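Side-chain contacts in fructosamine deglycase FrlB (Bacillus subtilis, PDB 3EUA), which breaks down fructosamine 6-phosphates of various amino acids into glucose 6-phosphate and the free amino acid: residues Phe29-Gly34 and Asn62-Arg67; Asp57-Ser60 and Gln66-Pro69; Glu254-Glu259 and Val275-Ser280; Tyr281-Ile286 and Tyr293-Val298. All coordinates share one frame; numbering follows the deposited sequence.

Contact 1 (Phe29-Gly34 and Asn62-Arg67)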
loop_
_atom_site.group_PDB
_atom_site.type_symbol
_atom_site.label_atom_id
_atom_site.label_comp_id
_atom_site.label_asym_id
_atom_site.label_seq_id
_atom_site.Cartn_x
_atom_site.Cartn_y
_atom_site.Cartn_z
ATOM N N PHE A 29 -11.965 6.347 7.878
ATOM C CA PHE A 29 -11.148 6.586 6.688
ATOM C C PHE A 29 -9.985 7.477 7.074
ATOM O O PHE A 29 -10.209 8.511 7.635
ATOM C CB PHE A 29 -11.957 7.261 5.556
ATOM C CG PHE A 29 -13.031 6.386 4.961
ATOM C CD1 PHE A 29 -12.755 5.527 3.913
ATOM C CD2 PHE A 29 -14.318 6.400 5.458
ATOM C CE1 PHE A 29 -13.740 4.680 3.378
ATOM C CE2 PHE A 29 -15.301 5.575 4.905
ATOM C CZ PHE A 29 -15.014 4.736 3.856
ATOM N N PHE A 30 -8.751 7.026 6.833
ATOM C CA PHE A 30 -7.527 7.788 7.067
ATOM C C PHE A 30 -7.139 8.432 5.730
ATOM O O PHE A 30 -6.713 7.748 4.811
ATOM C CB PHE A 30 -6.436 6.862 7.541
ATOM C CG PHE A 30 -6.731 6.245 8.862
ATOM C CD1 PHE A 30 -6.608 7.011 10.039
ATOM C CD2 PHE A 30 -7.118 4.911 8.950
ATOM C CE1 PHE A 30 -6.853 6.427 11.282
ATOM C CE2 PHE A 30 -7.393 4.336 10.159
ATOM C CZ PHE A 30 -7.246 5.101 11.336
ATOM N N VAL A 31 -7.302 9.737 5.624
ATOM C CA VAL A 31 -7.107 10.431 4.344
ATOM C C VAL A 31 -6.144 11.600 4.398
ATOM O O VAL A 31 -6.358 12.594 5.110
ATOM C CB VAL A 31 -8.486 10.938 3.822
ATOM C CG1 VAL A 31 -8.371 11.508 2.432
ATOM C CG2 VAL A 31 -9.531 9.809 3.819
ATOM N N ALA A 32 -5.089 11.515 3.609
ATOM C CA ALA A 32 -4.080 12.580 3.566
ATOM C C ALA A 32 -3.194 12.325 2.365
ATOM O O ALA A 32 -3.446 11.379 1.617
ATOM C CB ALA A 32 -3.256 12.573 4.855
ATOM N N CYS A 33 -2.141 13.136 2.208
ATOM C CA CYS A 33 -1.186 12.964 1.142
ATOM C C CYS A 33 0.258 12.844 1.618
ATOM O O CYS A 33 0.667 13.504 2.571
ATOM C CB CYS A 33 -1.236 14.135 0.155
ATOM S SG CYS A 33 -2.822 14.332 -0.687
ATOM N N GLY A 34 1.013 12.009 0.918
ATOM C CA GLY A 34 2.432 11.797 1.164
ATOM C C GLY A 34 2.805 11.535 2.607
ATOM O O GLY A 34 2.309 10.592 3.205
ATOM N N ASN A 62 -6.533 12.218 -3.082
ATOM C CA ASN A 62 -7.193 12.292 -4.378
ATOM C C ASN A 62 -7.710 10.903 -4.780
ATOM O O ASN A 62 -8.728 10.796 -5.454
ATOM C CB ASN A 62 -6.273 12.917 -5.437
ATOM C CG ASN A 62 -6.981 13.979 -6.233
ATOM O OD1 ASN A 62 -8.122 14.319 -5.924
ATOM N ND2 ASN A 62 -6.298 14.560 -7.231
ATOM N N GLU A 63 -7.011 9.846 -4.340
ATOM C CA GLU A 63 -7.477 8.481 -4.547
ATOM C C GLU A 63 -8.810 8.313 -3.801
ATOM O O GLU A 63 -9.726 7.780 -4.331
ATOM C CB GLU A 63 -6.446 7.470 -4.042
ATOM C CG GLU A 63 -6.875 5.997 -4.156
ATOM C CD GLU A 63 -6.928 5.442 -5.588
ATOM O OE1 GLU A 63 -6.028 5.753 -6.414
ATOM O OE2 GLU A 63 -7.852 4.626 -5.877
ATOM N N PHE A 64 -8.892 8.778 -2.556
ATOM C CA PHE A 64 -10.139 8.715 -1.763
ATOM C C PHE A 64 -11.330 9.322 -2.473
ATOM O O PHE A 64 -12.393 8.725 -2.563
ATOM C CB PHE A 64 -9.889 9.416 -0.403
ATOM C CG PHE A 64 -11.124 9.645 0.433
ATOM C CD1 PHE A 64 -11.733 8.594 1.113
ATOM C CD2 PHE A 64 -11.637 10.933 0.595
ATOM C CE1 PHE A 64 -12.830 8.801 1.891
ATOM C CE2 PHE A 64 -12.728 11.154 1.414
ATOM C CZ PHE A 64 -13.324 10.080 2.064
ATOM N N ILE A 65 -11.147 10.522 -3.001
ATOM C CA ILE A 65 -12.223 11.238 -3.683
ATOM C C ILE A 65 -12.682 10.516 -4.941
ATOM O O ILE A 65 -13.891 10.320 -5.152
ATOM C CB ILE A 65 -11.768 12.652 -4.101
ATOM C CG1 ILE A 65 -11.480 13.527 -2.860
ATOM C CG2 ILE A 65 -12.819 13.307 -5.034
ATOM C CD1 ILE A 65 -10.583 14.758 -3.162
ATOM N N GLN A 66 -11.723 10.123 -5.772
ATOM C CA GLN A 66 -12.026 9.469 -7.047
ATOM C C GLN A 66 -12.523 8.057 -6.899
ATOM O O GLN A 66 -13.442 7.657 -7.626
ATOM C CB GLN A 66 -10.822 9.518 -8.027
ATOM C CG GLN A 66 -10.410 10.960 -8.494
ATOM C CD GLN A 66 -11.587 11.770 -9.015
ATOM O OE1 GLN A 66 -11.918 12.831 -8.467
ATOM N NE2 GLN A 66 -12.273 11.240 -10.020
ATOM N N ARG A 67 -11.916 7.285 -5.999
ATOM C CA ARG A 67 -12.377 5.917 -5.744
ATOM C C ARG A 67 -13.798 5.972 -5.154
ATOM O O ARG A 67 -14.601 5.061 -5.379
ATOM C CB ARG A 67 -11.419 5.190 -4.828
ATOM C CG ARG A 67 -11.754 3.700 -4.552
ATOM C CD ARG A 67 -10.740 3.148 -3.580
ATOM N NE ARG A 67 -9.395 2.998 -4.164
ATOM C CZ ARG A 67 -8.707 1.858 -4.229
ATOM N NH1 ARG A 67 -9.146 0.730 -3.642
ATOM N NH2 ARG A 67 -7.501 1.862 -4.787
#
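With CG of Phe64 trans to its own backbone N (chi1 170°), the benzyl group leaves helix 61-67 and lies against strand 27-32, where Val31, its CG1 likewise trans to N, lays both methyls against one side of it. CG2 of Val31 sits over the centre of one face of the Phe64 ring, 3.7 Å from the ring centroid and only 13° off the normal, a CH-pi contact. The second methyl, CG1, reaches back to the root of the same side chain and lies 3.8 Å from Phe64 CB. Phe29, two residues earlier on the same side of the strand, meets a different part of the ring: its CD1 is 3.8 Å from Phe64 CE1, at the edge of the Phe64 ring. The two ring planes meet obliquely, at 56°. Face and edge of one phenylalanine are thus used by two strand residues in an i, i+2 pattern, as expected where a helix covers a parallel sheet in the alpha-beta-alpha SIS domain. Ala93 of helix 88-99 touches both Val31 and Phe64 and continues the apolar layer. No hydrogen bond or charge pair crosses between the segments, so helix and strand are held here by dispersion and shape, with the CH-pi contact as the one directional element.

Contact 2 (Asp57-Ser60 and Gln66-Pro69)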
loop_
_atom_site.group_PDB
_atom_site.type_symbol
_atom_site.label_atom_id
_atom_site.label_comp_id
_atom_site.label_asym_id
_atom_site.label_seq_id
_atom_site.Cartn_x
_atom_site.Cartn_y
_atom_site.Cartn_z
ATOM N N ASP A 57 -10.051 2.053 6.494
ATOM C CA ASP A 57 -9.410 2.126 5.192
ATOM C C ASP A 57 -8.489 3.363 5.172
ATOM O O ASP A 57 -8.667 4.305 5.940
ATOM C CB ASP A 57 -10.410 2.153 4.034
ATOM C CG ASP A 57 -11.004 0.792 3.717
ATOM O OD1 ASP A 57 -10.256 -0.108 3.308
ATOM O OD2 ASP A 57 -12.240 0.642 3.792
ATOM N N LEU A 58 -7.472 3.310 4.327
ATOM C CA LEU A 58 -6.502 4.377 4.204
ATOM C C LEU A 58 -6.256 4.677 2.769
ATOM O O LEU A 58 -6.005 3.766 1.987
ATOM C CB LEU A 58 -5.200 3.939 4.867
ATOM C CG LEU A 58 -4.031 4.932 4.995
ATOM C CD1 LEU A 58 -3.230 4.617 6.214
ATOM C CD2 LEU A 58 -3.104 4.942 3.800
ATOM N N TYR A 59 -6.320 5.950 2.399
ATOM C CA TYR A 59 -6.089 6.349 1.000
ATOM C C TYR A 59 -5.399 7.670 0.924
ATOM O O TYR A 59 -5.510 8.486 1.835
ATOM C CB TYR A 59 -7.404 6.545 0.225
ATOM C CG TYR A 59 -8.357 5.377 0.262
ATOM C CD1 TYR A 59 -8.140 4.253 -0.523
ATOM C CD2 TYR A 59 -9.482 5.402 1.087
ATOM C CE1 TYR A 59 -9.015 3.166 -0.453
ATOM C CE2 TYR A 59 -10.369 4.331 1.130
ATOM C CZ TYR A 59 -10.128 3.211 0.369
ATOM O OH TYR A 59 -10.988 2.114 0.433
ATOM N N SER A 60 -4.700 7.876 -0.176
ATOM C CA SER A 60 -4.123 9.157 -0.503
ATOM C C SER A 60 -5.376 10.005 -0.804
ATOM O O SER A 60 -6.376 9.454 -1.271
ATOM C CB SER A 60 -3.212 9.049 -1.723
ATOM O OG SER A 60 -2.576 10.292 -1.985
ATOM N N GLN A 66 -11.723 10.123 -5.772
ATOM C CA GLN A 66 -12.026 9.469 -7.047
ATOM C C GLN A 66 -12.523 8.057 -6.899
ATOM O O GLN A 66 -13.442 7.657 -7.626
ATOM C CB GLN A 66 -10.822 9.518 -8.027
ATOM C CG GLN A 66 -10.410 10.960 -8.494
ATOM C CD GLN A 66 -11.587 11.770 -9.015
ATOM O OE1 GLN A 66 -11.918 12.831 -8.467
ATOM N NE2 GLN A 66 -12.273 11.240 -10.020
ATOM N N ARG A 67 -11.916 7.285 -5.999
ATOM C CA ARG A 67 -12.377 5.917 -5.744
ATOM C C ARG A 67 -13.798 5.972 -5.154
ATOM O O ARG A 67 -14.601 5.061 -5.379
ATOM C CB ARG A 67 -11.419 5.190 -4.828
ATOM C CG ARG A 67 -11.754 3.700 -4.552
ATOM C CD ARG A 67 -10.740 3.148 -3.580
ATOM N NE ARG A 67 -9.395 2.998 -4.164
ATOM C CZ ARG A 67 -8.707 1.858 -4.229
ATOM N NH1 ARG A 67 -9.146 0.730 -3.642
ATOM N NH2 ARG A 67 -7.501 1.862 -4.787
ATOM N N ASN A 68 -14.089 7.038 -4.408
ATOM C CA ASN A 68 -15.430 7.311 -3.863
ATOM C C ASN A 68 -16.051 6.063 -3.219
ATOM O O ASN A 68 -17.030 5.511 -3.740
ATOM C CB ASN A 68 -16.265 7.857 -5.029
ATOM C CG ASN A 68 -17.650 8.284 -4.632
ATOM O OD1 ASN A 68 -17.875 8.713 -3.508
ATOM N ND2 ASN A 68 -18.596 8.169 -5.557
ATOM N N PRO A 69 -15.474 5.601 -2.089
ATOM C CA PRO A 69 -15.962 4.372 -1.468
ATOM C C PRO A 69 -17.449 4.419 -1.227
ATOM O O PRO A 69 -17.932 5.376 -0.632
ATOM C CB PRO A 69 -15.207 4.323 -0.152
ATOM C CG PRO A 69 -13.968 5.100 -0.402
ATOM C CD PRO A 69 -14.361 6.193 -1.322
#
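Tyr59 packs on Arg67 and Pro69 with different atoms of its ring. Its CE1 lies over one face of the Arg67 guanidinium group, and the closest approach is to the aliphatic part of that side chain, Tyr59 CE1 to Arg67 CD at 3.6 Å. Ring and guanidinium planes are 39° apart, so the two groups are tilted rather than stacked. From the other side of the ring's long axis, CE2 meets Pro69 CG at 4.0 Å; here the two side chains run past each other in opposite directions. The arginine reaches the ring because it stays extended through chi2 and then bends at chi3 (-70°), which turns a face of the guanidinium group toward CE1. Strand 55-60 is the outermost strand of the five-stranded parallel sheet within this chain, and helix 61-67 follows it directly, so the contact folds the end of the helix and the turn after it back over the strand that led into it. Asn68, with positive phi, ends the helix and brings Pro69 round to the ring. Further out, Glu63 OE2 takes both NE and NH2 of Arg67 in a side-on salt bridge, while Asp48 of the second subunit accepts from Tyr59 OH and also pairs with Arg67 NH1. Were Tyr59 an alanine, a gap would probably open between Arg67 and Pro69, and Asp48 of the second subunit would lose its hydroxyl partner. Tyr45 of that subunit packs against Arg67, and Lys44 of the same subunit against Tyr59.

Contact 3 (Glu254-Glu259 and Val275-Ser280)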
loop_
_atom_site.group_PDB
_atom_site.type_symbol
_atom_site.label_atom_id
_atom_site.label_comp_id
_atom_site.label_asym_id
_atom_site.label_seq_id
_atom_site.Cartn_x
_atom_site.Cartn_y
_atom_site.Cartn_z
ATOM N N GLU A 254 3.540 -7.263 16.371
ATOM C CA GLU A 254 3.371 -8.656 16.069
ATOM C C GLU A 254 4.071 -9.117 14.799
ATOM O O GLU A 254 4.295 -10.297 14.653
ATOM C CB GLU A 254 1.871 -8.998 15.941
ATOM C CG GLU A 254 0.987 -8.892 17.191
ATOM C CD GLU A 254 0.671 -7.477 17.658
ATOM O OE1 GLU A 254 1.119 -6.506 17.011
ATOM O OE2 GLU A 254 -0.039 -7.347 18.684
ATOM N N THR A 255 4.402 -8.190 13.891
ATOM C CA THR A 255 5.024 -8.508 12.621
ATOM C C THR A 255 6.540 -8.473 12.650
ATOM O O THR A 255 7.166 -8.736 11.630
ATOM C CB THR A 255 4.499 -7.570 11.489
ATOM O OG1 THR A 255 5.126 -6.278 11.550
ATOM C CG2 THR A 255 2.987 -7.415 11.565
ATOM N N ARG A 256 7.141 -8.203 13.803
ATOM C CA ARG A 256 8.589 -8.197 13.912
ATOM C C ARG A 256 9.259 -9.466 13.299
ATOM O O ARG A 256 10.333 -9.351 12.693
ATOM C CB ARG A 256 9.004 -8.038 15.357
ATOM C CG ARG A 256 10.502 -8.015 15.560
ATOM C CD ARG A 256 10.797 -8.034 17.007
ATOM N NE ARG A 256 12.223 -8.160 17.226
ATOM C CZ ARG A 256 13.084 -7.156 17.212
ATOM N NH1 ARG A 256 12.699 -5.886 17.022
ATOM N NH2 ARG A 256 14.357 -7.433 17.441
ATOM N N PRO A 257 8.658 -10.680 13.468
ATOM C CA PRO A 257 9.293 -11.829 12.796
ATOM C C PRO A 257 9.534 -11.639 11.290
ATOM O O PRO A 257 10.504 -12.195 10.759
ATOM C CB PRO A 257 8.288 -12.954 13.025
ATOM C CG PRO A 257 7.591 -12.566 14.318
ATOM C CD PRO A 257 7.465 -11.101 14.242
ATOM N N LEU A 258 8.653 -10.895 10.608
ATOM C CA LEU A 258 8.837 -10.621 9.176
ATOM C C LEU A 258 10.119 -9.828 8.968
ATOM O O LEU A 258 10.885 -10.137 8.065
ATOM C CB LEU A 258 7.663 -9.817 8.575
ATOM C CG LEU A 258 6.324 -10.512 8.281
ATOM C CD1 LEU A 258 5.758 -11.255 9.505
ATOM C CD2 LEU A 258 5.305 -9.486 7.660
ATOM N N GLU A 259 10.337 -8.836 9.839
ATOM C CA GLU A 259 11.497 -7.947 9.799
ATOM C C GLU A 259 12.779 -8.729 10.129
ATOM O O GLU A 259 13.805 -8.599 9.478
ATOM C CB GLU A 259 11.232 -6.765 10.759
ATOM C CG GLU A 259 9.997 -5.913 10.309
ATOM C CD GLU A 259 9.498 -4.853 11.296
ATOM O OE1 GLU A 259 9.455 -5.103 12.545
ATOM O OE2 GLU A 259 9.072 -3.769 10.788
ATOM N N VAL A 275 20.682 -0.682 9.998
ATOM C CA VAL A 275 19.626 -1.323 10.761
ATOM C C VAL A 275 19.195 -0.527 11.995
ATOM O O VAL A 275 20.021 -0.149 12.812
ATOM C CB VAL A 275 20.083 -2.738 11.252
ATOM C CG1 VAL A 275 18.966 -3.462 11.977
ATOM C CG2 VAL A 275 20.617 -3.577 10.074
ATOM N N LEU A 276 17.903 -0.257 12.106
ATOM C CA LEU A 276 17.364 0.444 13.284
ATOM C C LEU A 276 16.441 -0.533 13.945
ATOM O O LEU A 276 15.394 -0.893 13.380
ATOM C CB LEU A 276 16.571 1.711 12.919
ATOM C CG LEU A 276 17.380 2.935 12.528
ATOM C CD1 LEU A 276 18.009 2.739 11.155
ATOM C CD2 LEU A 276 16.429 4.131 12.573
ATOM N N ASP A 277 16.834 -0.999 15.123
ATOM C CA ASP A 277 16.041 -1.990 15.848
ATOM C C ASP A 277 15.488 -1.362 17.116
ATOM O O ASP A 277 16.249 -1.004 18.026
ATOM C CB ASP A 277 16.908 -3.225 16.176
ATOM C CG ASP A 277 16.124 -4.370 16.864
ATOM O OD1 ASP A 277 14.951 -4.204 17.283
ATOM O OD2 ASP A 277 16.707 -5.467 16.998
ATOM N N ALA A 278 14.162 -1.232 17.172
ATOM C CA ALA A 278 13.464 -0.647 18.306
ATOM C C ALA A 278 13.735 -1.398 19.620
ATOM O O ALA A 278 13.626 -0.844 20.706
ATOM C CB ALA A 278 11.971 -0.615 18.033
ATOM N N ALA A 279 14.058 -2.673 19.509
ATOM C CA ALA A 279 14.378 -3.461 20.695
ATOM C C ALA A 279 15.635 -2.945 21.395
ATOM O O ALA A 279 15.813 -3.212 22.592
ATOM C CB ALA A 279 14.490 -4.924 20.334
ATOM N N SER A 280 16.485 -2.193 20.683
ATOM C CA SER A 280 17.707 -1.618 21.264
ATOM C C SER A 280 17.427 -0.330 22.043
ATOM O O SER A 280 18.330 0.175 22.686
ATOM C CB SER A 280 18.764 -1.393 20.182
ATOM O OG SER A 280 18.376 -0.381 19.274
#
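The beta-alpha-beta unit made by strand 246-250, helix 256-269 and strand 273-277 is clasped at one end by a salt bridge, from Arg256 by the start of the helix to Asp277 at the close of the last strand. Arg256 reaches across with a fully extended chain, chi1 to chi3 all near 180°, and presents its guanidinium group end-on. NH1 gives a bond of 2.8 Å to Asp277 OD1 and NH2 one of 3.1 Å to Asp277 OD2, both close to straight. Each oxygen is met on its syn side and lies near the guanidinium plane, although the two flat groups are turned 31° apart, so the bidentate pair is somewhat twisted. Asp277 has a second task. Its OD1 accepts from the backbone N of Ala279 at 2.8 Å, which makes an Asx turn as the strand gives way to a 3-10 segment; this donor and Arg256 NH1 approach OD1 from opposite faces of the carboxylate. The backbone O of Asp277 is also shared, with Ser280 N and Ser280 OG both donating to it. Ala279 CB rests 3.8 Å from Arg256 NH2 beside the bridge. The arginine is held further by Glu260, which pairs with NE, and by the carbonyl of Gly251, which accepts from NH1. With two carboxylates around one guanidinium group, the arginine's positive charge is likely to be well compensated, while the backbone bond at OD1 limits how Asp277 can turn.

Contact 4 (Tyr281-Ile286 and Tyr293-Val298)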
loop_
_atom_site.group_PDB
_atom_site.type_symbol
_atom_site.label_atom_id
_atom_site.label_comp_id
_atom_site.label_asym_id
_atom_site.label_seq_id
_atom_site.Cartn_x
_atom_site.Cartn_y
_atom_site.Cartn_z
ATOM N N TYR A 281 16.198 0.197 21.978
ATOM C CA TYR A 281 15.820 1.399 22.697
ATOM C C TYR A 281 15.178 1.027 24.022
ATOM O O TYR A 281 14.876 -0.145 24.270
ATOM C CB TYR A 281 14.900 2.296 21.832
ATOM C CG TYR A 281 15.441 2.548 20.439
ATOM C CD1 TYR A 281 16.800 2.789 20.218
ATOM C CD2 TYR A 281 14.593 2.602 19.350
ATOM C CE1 TYR A 281 17.302 3.016 18.939
ATOM C CE2 TYR A 281 15.089 2.848 18.042
ATOM C CZ TYR A 281 16.436 3.048 17.854
ATOM O OH TYR A 281 16.918 3.278 16.595
ATOM N N ASP A 282 14.960 2.024 24.878
ATOM C CA ASP A 282 14.404 1.803 26.219
ATOM C C ASP A 282 12.899 2.028 26.307
ATOM O O ASP A 282 12.457 3.162 26.430
ATOM C CB ASP A 282 15.143 2.735 27.181
ATOM C CG ASP A 282 14.703 2.579 28.621
ATOM O OD1 ASP A 282 13.796 1.760 28.889
ATOM O OD2 ASP A 282 15.270 3.295 29.488
ATOM N N PHE A 283 12.132 0.945 26.268
ATOM C CA PHE A 283 10.679 0.985 26.387
ATOM C C PHE A 283 10.228 0.463 27.739
ATOM O O PHE A 283 9.087 0.070 27.896
ATOM C CB PHE A 283 10.039 0.151 25.265
ATOM C CG PHE A 283 10.111 0.809 23.889
ATOM C CD1 PHE A 283 11.247 0.690 23.098
ATOM C CD2 PHE A 283 9.030 1.503 23.389
ATOM C CE1 PHE A 283 11.302 1.297 21.851
ATOM C CE2 PHE A 283 9.081 2.102 22.156
ATOM C CZ PHE A 283 10.212 2.007 21.389
ATOM N N THR A 284 11.113 0.491 28.734
ATOM C CA THR A 284 10.806 -0.027 30.061
ATOM C C THR A 284 9.679 0.721 30.796
ATOM O O THR A 284 9.029 0.125 31.669
ATOM C CB THR A 284 12.127 -0.076 30.952
ATOM O OG1 THR A 284 12.628 1.241 31.198
ATOM C CG2 THR A 284 13.242 -0.888 30.267
ATOM N N ALA A 285 9.446 1.994 30.454
ATOM C CA ALA A 285 8.364 2.787 31.057
ATOM C C ALA A 285 7.086 2.749 30.201
ATOM O O ALA A 285 6.109 3.423 30.516
ATOM C CB ALA A 285 8.835 4.224 31.273
ATOM N N ILE A 286 7.100 1.987 29.113
ATOM C CA ILE A 286 5.946 1.868 28.237
ATOM C C ILE A 286 5.285 0.525 28.503
ATOM O O ILE A 286 5.988 -0.485 28.602
ATOM C CB ILE A 286 6.358 1.952 26.753
ATOM C CG1 ILE A 286 7.273 3.166 26.481
ATOM C CG2 ILE A 286 5.097 1.964 25.868
ATOM C CD1 ILE A 286 6.619 4.481 26.727
ATOM N N TYR A 293 2.723 -0.437 19.199
ATOM C CA TYR A 293 2.076 0.681 18.539
ATOM C C TYR A 293 2.906 1.949 18.612
ATOM O O TYR A 293 2.810 2.796 17.713
ATOM C CB TYR A 293 0.688 0.955 19.142
ATOM C CG TYR A 293 -0.267 -0.236 19.196
ATOM C CD1 TYR A 293 -0.377 -1.118 18.127
ATOM C CD2 TYR A 293 -1.166 -0.392 20.253
ATOM C CE1 TYR A 293 -1.263 -2.176 18.154
ATOM C CE2 TYR A 293 -2.075 -1.480 20.290
ATOM C CZ TYR A 293 -2.113 -2.353 19.214
ATOM O OH TYR A 293 -2.980 -3.419 19.130
ATOM N N LEU A 294 3.745 2.074 19.639
ATOM C CA LEU A 294 4.579 3.277 19.843
ATOM C C LEU A 294 5.982 3.224 19.232
ATOM O O LEU A 294 6.568 4.273 18.927
ATOM C CB LEU A 294 4.697 3.582 21.352
ATOM C CG LEU A 294 3.364 3.976 22.025
ATOM C CD1 LEU A 294 3.485 3.959 23.560
ATOM C CD2 LEU A 294 2.816 5.330 21.503
ATOM N N ALA A 295 6.508 2.031 19.027
ATOM C CA ALA A 295 7.864 1.891 18.453
ATOM C C ALA A 295 8.058 2.631 17.139
ATOM O O ALA A 295 9.147 3.193 16.925
ATOM C CB ALA A 295 8.255 0.442 18.270
ATOM N N PRO A 296 7.043 2.611 16.244
ATOM C CA PRO A 296 7.274 3.342 14.980
ATOM C C PRO A 296 7.566 4.844 15.140
ATOM O O PRO A 296 8.274 5.443 14.296
ATOM C CB PRO A 296 5.976 3.155 14.196
ATOM C CG PRO A 296 5.111 2.236 14.937
ATOM C CD PRO A 296 5.737 1.923 16.273
ATOM N N LEU A 297 6.972 5.459 16.165
ATOM C CA LEU A 297 7.216 6.891 16.459
ATOM C C LEU A 297 8.670 7.112 16.810
ATOM O O LEU A 297 9.301 8.072 16.344
ATOM C CB LEU A 297 6.348 7.416 17.580
ATOM C CG LEU A 297 4.891 7.656 17.247
ATOM C CD1 LEU A 297 4.204 6.441 16.584
ATOM C CD2 LEU A 297 4.167 8.040 18.517
ATOM N N VAL A 298 9.220 6.220 17.597
ATOM C CA VAL A 298 10.631 6.315 17.976
ATOM C C VAL A 298 11.549 6.085 16.775
ATOM O O VAL A 298 12.513 6.800 16.584
ATOM C CB VAL A 298 10.987 5.271 19.040
ATOM C CG1 VAL A 298 12.411 5.524 19.497
ATOM C CG2 VAL A 298 10.027 5.387 20.238
#
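The loop 281-286 closes with a type I beta turn from Phe283 to Ile286, and it runs beside helix 288-313 with Tyr281, Phe283 and Ile286 directed at the helix. Val298 takes two of them on separate methyls: CG1 lies 3.6 Å from Tyr281 CD2, and CG2 lies 3.6 Å from Phe283 CZ. The Phe283 ring goes in end first, its CZ also lying 3.8 Å from Ala295 CA, where the small residue lets the ring approach the helix backbone. Its CG stands trans to the carbonyl carbon (chi1 -73°), which directs the ring at the helix. At the end of the turn, Ile286 CG2 presses on Leu294 CD1 at 3.5 Å, a tight carbon pair. A serine at Phe283 would probably open a gap beside Ala295 and Val298 and leave the loop less firmly seated. Asp282 shapes the approach to the turn: its OD1 accepts from both N and OG1 of Thr284, the former closing an Asx turn. The polar end of Tyr281 is held by Glu179. Such a loop, linking strand 273-277, outermost of its sheet within this chain, to a long helix, belongs to the alpha-beta-alpha layering of the second SIS domain.

How the contacts relate
The four contacts form two pairs, one in each SIS domain. Contacts 1 and 2 have centres about 5 Å apart and share helix 61-67; neighbouring strands 27-32 and 55-60 join them through probable backbone hydrogen bonds, Phe30 N to Asp57 O at 2.9 Å and Phe30 O to Tyr59 N at 3.0 Å. Contacts 3 and 4, with centres about 12 Å apart, follow each other along the chain and touch where Ala278 O meets Phe283 CE1 at 3.4 Å. Between the pairs, centres lie 29 to 31 Å apart. The second subunit reaches contacts 1, 2 and 3, but not 4: Gln66 NE2, in contacts 1 and 2, hydrogen-bonds Glu254 O, in contact 3, of that subunit.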